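Local coordinates for protein ferritin light chain (Trichoplusia ni, PDB 1Z6O) that forms, with ferritin heavy chains, a secreted iron-storage shell and probably facilitates nucleation of the ferrihydrite core inside it, at residues 40-48 with 88-96. Numbering follows the deposited sequence.
Sequences ELQAYAKLH and IDIIKHVTK
Where Ala45 faces Ile90, segments 40-48 and 88-96 run antiparallel at 163°, their axes 8.8 Å apart, and the CA atoms of these two residues come within 5.6 Å. The single methyl of Ala45 permits that closeness: its CB meets Ile90 CG2 at 3.6 Å. Ile90 is the knob in a hole formed by Leu41, Tyr44, Ala45 and His48, and its two branches divide the work. CG2 lies against Ala45 and Leu41, whereas CG1, anti to the carbonyl carbon (chi1 -66°), brings Ile90 CD1 up to the two rings, 3.9 Å from Tyr44 CD2 and 3.5 Å from His48 ND1. Such knobs-into-holes packing joins helices 37-61 and 70-96, the first two long helices of the ferritin four-helix bundle; from helix 157-190, Phe167 meets both rings and also touches Ile90. A turn along, branched Leu41 lays CD2 3.7 Å from Val94 CG2, the two side chains lying alongside each other, pointing opposite ways. The imidazole of His48 is fixed by its own helix: ND1 donates to Tyr44 O at 2.9 Å, nearly straight (166°), while His48 N reaches that oxygen from the opposite face of the carbonyl plane. His48 CE1 thereby rests over the rim of one face of the Tyr44 ring. A leucine in place of His48 would probably leave Tyr44 O without its second donor and the tyrosine face without its imidazole cover. Beyond the apolar layer, Tyr44 OH bonds to Leu136 O, and His93 NE2 to Glu158.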
ATOM      1  N   GLU A  40     -24.246  15.291 -51.956  1.00 16.65           N
ATOM      2  CA  GLU A  40     -23.279  16.273 -51.443  1.00 18.96           C
ATOM      3  C   GLU A  40     -22.434  15.667 -50.312  1.00 19.06           C
ATOM      4  O   GLU A  40     -21.247  15.965 -50.195  1.00 17.62           O
ATOM      5  CB  GLU A  40     -23.989  17.527 -50.921  1.00 20.34           C
ATOM      6  CG  GLU A  40     -24.549  18.405 -52.032  1.00 28.42           C
ATOM      7  CD  GLU A  40     -23.462  18.962 -52.942  1.00 37.87           C
ATOM      8  OE1 GLU A  40     -23.734  19.110 -54.154  1.00 35.96           O
ATOM      9  OE2 GLU A  40     -22.344  19.263 -52.452  1.00 32.71           O
ATOM     10  N   LEU A  41     -23.041  14.825 -49.480  1.00 16.83           N
ATOM     11  CA  LEU A  41     -22.282  14.210 -48.393  1.00 18.41           C
ATOM     12  C   LEU A  41     -21.207  13.295 -48.987  1.00 19.79           C
ATOM     13  O   LEU A  41     -20.075  13.247 -48.500  1.00 17.31           O
ATOM     14  CB  LEU A  41     -23.212  13.423 -47.468  1.00 19.16           C
ATOM     15  CG  LEU A  41     -22.558  13.003 -46.142  1.00 30.42           C
ATOM     16  CD1 LEU A  41     -22.167  14.262 -45.342  1.00 24.48           C
ATOM     17  CD2 LEU A  41     -23.524  12.123 -45.336  1.00 26.99           C
ATOM     18  N   GLN A  42     -21.549  12.565 -50.048  1.00 16.64           N
ATOM     19  CA  GLN A  42     -20.560  11.705 -50.697  1.00 18.33           C
ATOM     20  C   GLN A  42     -19.427  12.554 -51.273  1.00 19.03           C
ATOM     21  O   GLN A  42     -18.252  12.199 -51.150  1.00 18.81           O
ATOM     22  CB  GLN A  42     -21.202  10.898 -51.830  1.00 18.08           C
ATOM     23  CG  GLN A  42     -22.191   9.839 -51.350  1.00 17.98           C
ATOM     24  CD  GLN A  42     -22.873   9.146 -52.513  1.00 29.02           C
ATOM     25  OE1 GLN A  42     -22.219   8.744 -53.463  1.00 30.85           O
ATOM     26  NE2 GLN A  42     -24.184   8.994 -52.435  1.00 29.12           N
ATOM     27  N   ALA A  43     -19.770  13.667 -51.919  1.00 15.99           N
ATOM     28  CA  ALA A  43     -18.740  14.540 -52.489  1.00 17.25           C
ATOM     29  C   ALA A  43     -17.891  15.186 -51.380  1.00 18.43           C
ATOM     30  O   ALA A  43     -16.748  15.572 -51.613  1.00 17.15           O
ATOM     31  CB  ALA A  43     -19.390  15.643 -53.369  1.00 17.82           C
ATOM     32  N   TYR A  44     -18.453  15.311 -50.182  1.00 16.43           N
ATOM     33  CA  TYR A  44     -17.721  15.907 -49.056  1.00 17.69           C
ATOM     34  C   TYR A  44     -16.644  14.921 -48.574  1.00 17.09           C
ATOM     35  O   TYR A  44     -15.556  15.332 -48.165  1.00 16.76           O
ATOM     36  CB  TYR A  44     -18.699  16.248 -47.916  1.00 15.75           C
ATOM     37  CG  TYR A  44     -18.170  17.264 -46.908  1.00 16.86           C
ATOM     38  CD1 TYR A  44     -17.398  18.360 -47.321  1.00 17.00           C
ATOM     39  CD2 TYR A  44     -18.517  17.177 -45.561  1.00 17.38           C
ATOM     40  CE1 TYR A  44     -16.996  19.353 -46.407  1.00 17.37           C
ATOM     41  CE2 TYR A  44     -18.119  18.158 -44.639  1.00 18.76           C
ATOM     42  CZ  TYR A  44     -17.364  19.242 -45.071  1.00 18.76           C
ATOM     43  OH  TYR A  44     -16.987  20.216 -44.160  1.00 19.08           O
ATOM     44  N   ALA A  45     -16.941  13.620 -48.619  1.00 16.25           N
ATOM     45  CA  ALA A  45     -15.940  12.620 -48.235  1.00 16.55           C
ATOM     46  C   ALA A  45     -14.801  12.707 -49.255  1.00 19.19           C
ATOM     47  O   ALA A  45     -13.623  12.625 -48.911  1.00 16.54           O
ATOM     48  CB  ALA A  45     -16.547  11.209 -48.263  1.00 16.15           C
ATOM     49  N   LYS A  46     -15.166  12.875 -50.519  1.00 17.55           N
ATOM     50  CA  LYS A  46     -14.181  12.964 -51.591  1.00 20.09           C
ATOM     51  C   LYS A  46     -13.286  14.195 -51.432  1.00 17.82           C
ATOM     52  O   LYS A  46     -12.078  14.132 -51.687  1.00 17.30           O
ATOM     53  CB  LYS A  46     -14.908  13.000 -52.938  1.00 21.07           C
ATOM     54  CG  LYS A  46     -14.005  13.171 -54.150  1.00 29.83           C
ATOM     55  CD  LYS A  46     -14.851  13.243 -55.418  1.00 40.60           C
ATOM     56  CE  LYS A  46     -14.056  13.782 -56.588  1.00 55.14           C
ATOM     57  NZ  LYS A  46     -14.899  13.849 -57.809  1.00 74.22           N
ATOM     58  N   LEU A  47     -13.872  15.316 -51.022  1.00 16.85           N
ATOM     59  CA  LEU A  47     -13.080  16.534 -50.820  1.00 17.45           C
ATOM     60  C   LEU A  47     -12.083  16.319 -49.671  1.00 17.83           C
ATOM     61  O   LEU A  47     -10.919  16.717 -49.770  1.00 16.98           O
ATOM     62  CB  LEU A  47     -13.998  17.728 -50.505  1.00 18.67           C
ATOM     63  CG  LEU A  47     -13.322  19.086 -50.241  1.00 20.81           C
ATOM     64  CD1 LEU A  47     -12.470  19.509 -51.445  1.00 19.94           C
ATOM     65  CD2 LEU A  47     -14.409  20.134 -49.963  1.00 20.09           C
ATOM     66  N   HIS A  48     -12.526  15.690 -48.582  1.00 15.03           N
ATOM     67  CA  HIS A  48     -11.609  15.442 -47.467  1.00 16.62           C
ATOM     68  C   HIS A  48     -10.498  14.491 -47.897  1.00 18.25           C
ATOM     69  O   HIS A  48      -9.352  14.646 -47.495  1.00 16.42           O
ATOM     70  CB  HIS A  48     -12.333  14.833 -46.255  1.00 14.40           C
ATOM     71  CG  HIS A  48     -13.043  15.844 -45.405  1.00 17.11           C
ATOM     72  ND1 HIS A  48     -14.313  16.301 -45.691  1.00 15.33           N
ATOM     73  CD2 HIS A  48     -12.649  16.498 -44.283  1.00 16.55           C
ATOM     74  CE1 HIS A  48     -14.672  17.193 -44.781  1.00 18.18           C
ATOM     75  NE2 HIS A  48     -13.679  17.331 -43.917  1.00 17.60           N
ATOM     76  N   ILE A  88     -13.110   8.669 -43.690  1.00 15.25           N
ATOM     77  CA  ILE A  88     -13.684   7.392 -43.289  1.00 16.74           C
ATOM     78  C   ILE A  88     -14.977   7.592 -42.498  1.00 18.20           C
ATOM     79  O   ILE A  88     -15.953   6.862 -42.687  1.00 16.70           O
ATOM     80  CB  ILE A  88     -12.654   6.574 -42.481  1.00 16.96           C
ATOM     81  CG1 ILE A  88     -11.515   6.143 -43.422  1.00 19.33           C
ATOM     82  CG2 ILE A  88     -13.319   5.329 -41.861  1.00 16.98           C
ATOM     83  CD1 ILE A  88     -10.307   5.548 -42.695  1.00 22.07           C
ATOM     84  N   ASP A  89     -14.989   8.590 -41.625  1.00 16.06           N
ATOM     85  CA  ASP A  89     -16.182   8.875 -40.836  1.00 16.74           C
ATOM     86  C   ASP A  89     -17.374   9.245 -41.735  1.00 16.86           C
ATOM     87  O   ASP A  89     -18.497   8.797 -41.500  1.00 14.66           O
ATOM     88  CB  ASP A  89     -15.918  10.025 -39.856  1.00 18.03           C
ATOM     89  CG  ASP A  89     -17.053  10.190 -38.846  1.00 37.16           C
ATOM     90  OD1 ASP A  89     -17.817  11.175 -38.932  1.00 36.24           O
ATOM     91  OD2 ASP A  89     -17.190   9.311 -37.971  1.00 43.08           O
ATOM     92  N   ILE A  90     -17.140  10.064 -42.756  1.00 15.01           N
ATOM     93  CA  ILE A  90     -18.240  10.451 -43.651  1.00 14.28           C
ATOM     94  C   ILE A  90     -18.736   9.246 -44.449  1.00 17.12           C
ATOM     95  O   ILE A  90     -19.939   9.071 -44.636  1.00 16.04           O
ATOM     96  CB  ILE A  90     -17.805  11.574 -44.619  1.00 15.24           C
ATOM     97  CG1 ILE A  90     -17.507  12.852 -43.821  1.00 16.76           C
ATOM     98  CG2 ILE A  90     -18.930  11.862 -45.648  1.00 14.87           C
ATOM     99  CD1 ILE A  90     -16.666  13.882 -44.612  1.00 16.19           C
ATOM    100  N   ILE A  91     -17.813   8.416 -44.927  1.00 14.45           N
ATOM    101  CA  ILE A  91     -18.205   7.215 -45.666  1.00 15.81           C
ATOM    102  C   ILE A  91     -19.103   6.355 -44.773  1.00 18.37           C
ATOM    103  O   ILE A  91     -20.120   5.827 -45.221  1.00 16.63           O
ATOM    104  CB  ILE A  91     -16.961   6.391 -46.100  1.00 16.74           C
ATOM    105  CG1 ILE A  91     -16.229   7.124 -47.236  1.00 18.51           C
ATOM    106  CG2 ILE A  91     -17.385   4.970 -46.543  1.00 16.87           C
ATOM    107  CD1 ILE A  91     -14.836   6.538 -47.548  1.00 19.91           C
ATOM    108  N   LYS A  92     -18.729   6.211 -43.507  1.00 15.32           N
ATOM    109  CA  LYS A  92     -19.543   5.424 -42.586  1.00 16.90           C
ATOM    110  C   LYS A  92     -20.902   6.082 -42.345  1.00 18.33           C
ATOM    111  O   LYS A  92     -21.903   5.384 -42.179  1.00 18.79           O
ATOM    112  CB  LYS A  92     -18.817   5.221 -41.251  1.00 17.23           C
ATOM    113  CG  LYS A  92     -17.618   4.249 -41.363  1.00 17.98           C
ATOM    114  CD  LYS A  92     -16.877   4.131 -40.038  1.00 23.86           C
ATOM    115  CE  LYS A  92     -15.780   3.063 -40.126  1.00 28.93           C
ATOM    116  NZ  LYS A  92     -14.966   3.006 -38.865  1.00 32.57           N
ATOM    117  N   HIS A  93     -20.956   7.413 -42.333  1.00 15.57           N
ATOM    118  CA  HIS A  93     -22.243   8.076 -42.119  1.00 16.16           C
ATOM    119  C   HIS A  93     -23.165   7.883 -43.328  1.00 16.86           C
ATOM    120  O   HIS A  93     -24.373   7.675 -43.182  1.00 16.36           O
ATOM    121  CB  HIS A  93     -22.061   9.580 -41.865  1.00 16.63           C
ATOM    122  CG  HIS A  93     -23.228  10.193 -41.155  1.00 20.16           C
ATOM    123  ND1 HIS A  93     -23.332  10.206 -39.780  1.00 22.33           N
ATOM    124  CD2 HIS A  93     -24.384  10.721 -41.626  1.00 18.60           C
ATOM    125  CE1 HIS A  93     -24.503  10.715 -39.434  1.00 23.81           C
ATOM    126  NE2 HIS A  93     -25.162  11.034 -40.536  1.00 18.72           N
ATOM    127  N   VAL A  94     -22.590   7.972 -44.522  1.00 15.95           N
ATOM    128  CA  VAL A  94     -23.332   7.765 -45.770  1.00 16.08           C
ATOM    129  C   VAL A  94     -24.000   6.375 -45.731  1.00 18.34           C
ATOM    130  O   VAL A  94     -25.192   6.227 -46.053  1.00 15.56           O
ATOM    131  CB  VAL A  94     -22.358   7.849 -46.996  1.00 17.83           C
ATOM    132  CG1 VAL A  94     -22.993   7.224 -48.250  1.00 19.80           C
ATOM    133  CG2 VAL A  94     -21.989   9.322 -47.261  1.00 18.83           C
ATOM    134  N   THR A  95     -23.247   5.355 -45.326  1.00 15.24           N
ATOM    135  CA  THR A  95     -23.819   4.007 -45.272  1.00 14.62           C
ATOM    136  C   THR A  95     -24.748   3.823 -44.079  1.00 15.26           C
ATOM    137  O   THR A  95     -25.698   3.041 -44.146  1.00 16.66           O
ATOM    138  CB  THR A  95     -22.729   2.915 -45.250  1.00 17.41           C
ATOM    139  OG1 THR A  95     -21.868   3.106 -44.123  1.00 18.42           O
ATOM    140  CG2 THR A  95     -21.909   2.972 -46.540  1.00 16.39           C
ATOM    141  N   LYS A  96     -24.484   4.532 -42.987  1.00 15.17           N
ATOM    142  CA  LYS A  96     -25.369   4.438 -41.824  1.00 15.59           C
ATOM    143  C   LYS A  96     -26.783   4.892 -42.220  1.00 17.97           C
ATOM    144  O   LYS A  96     -27.779   4.329 -41.760  1.00 16.01           O
ATOM    145  CB  LYS A  96     -24.862   5.332 -40.680  1.00 17.07           C
ATOM    146  CG  LYS A  96     -25.832   5.374 -39.492  1.00 20.84           C
ATOM    147  CD  LYS A  96     -25.192   5.921 -38.210  1.00 27.56           C
ATOM    148  CE  LYS A  96     -24.830   7.378 -38.336  1.00 36.42           C
ATOM    149  NZ  LYS A  96     -24.217   7.883 -37.066  1.00 45.70           N
TER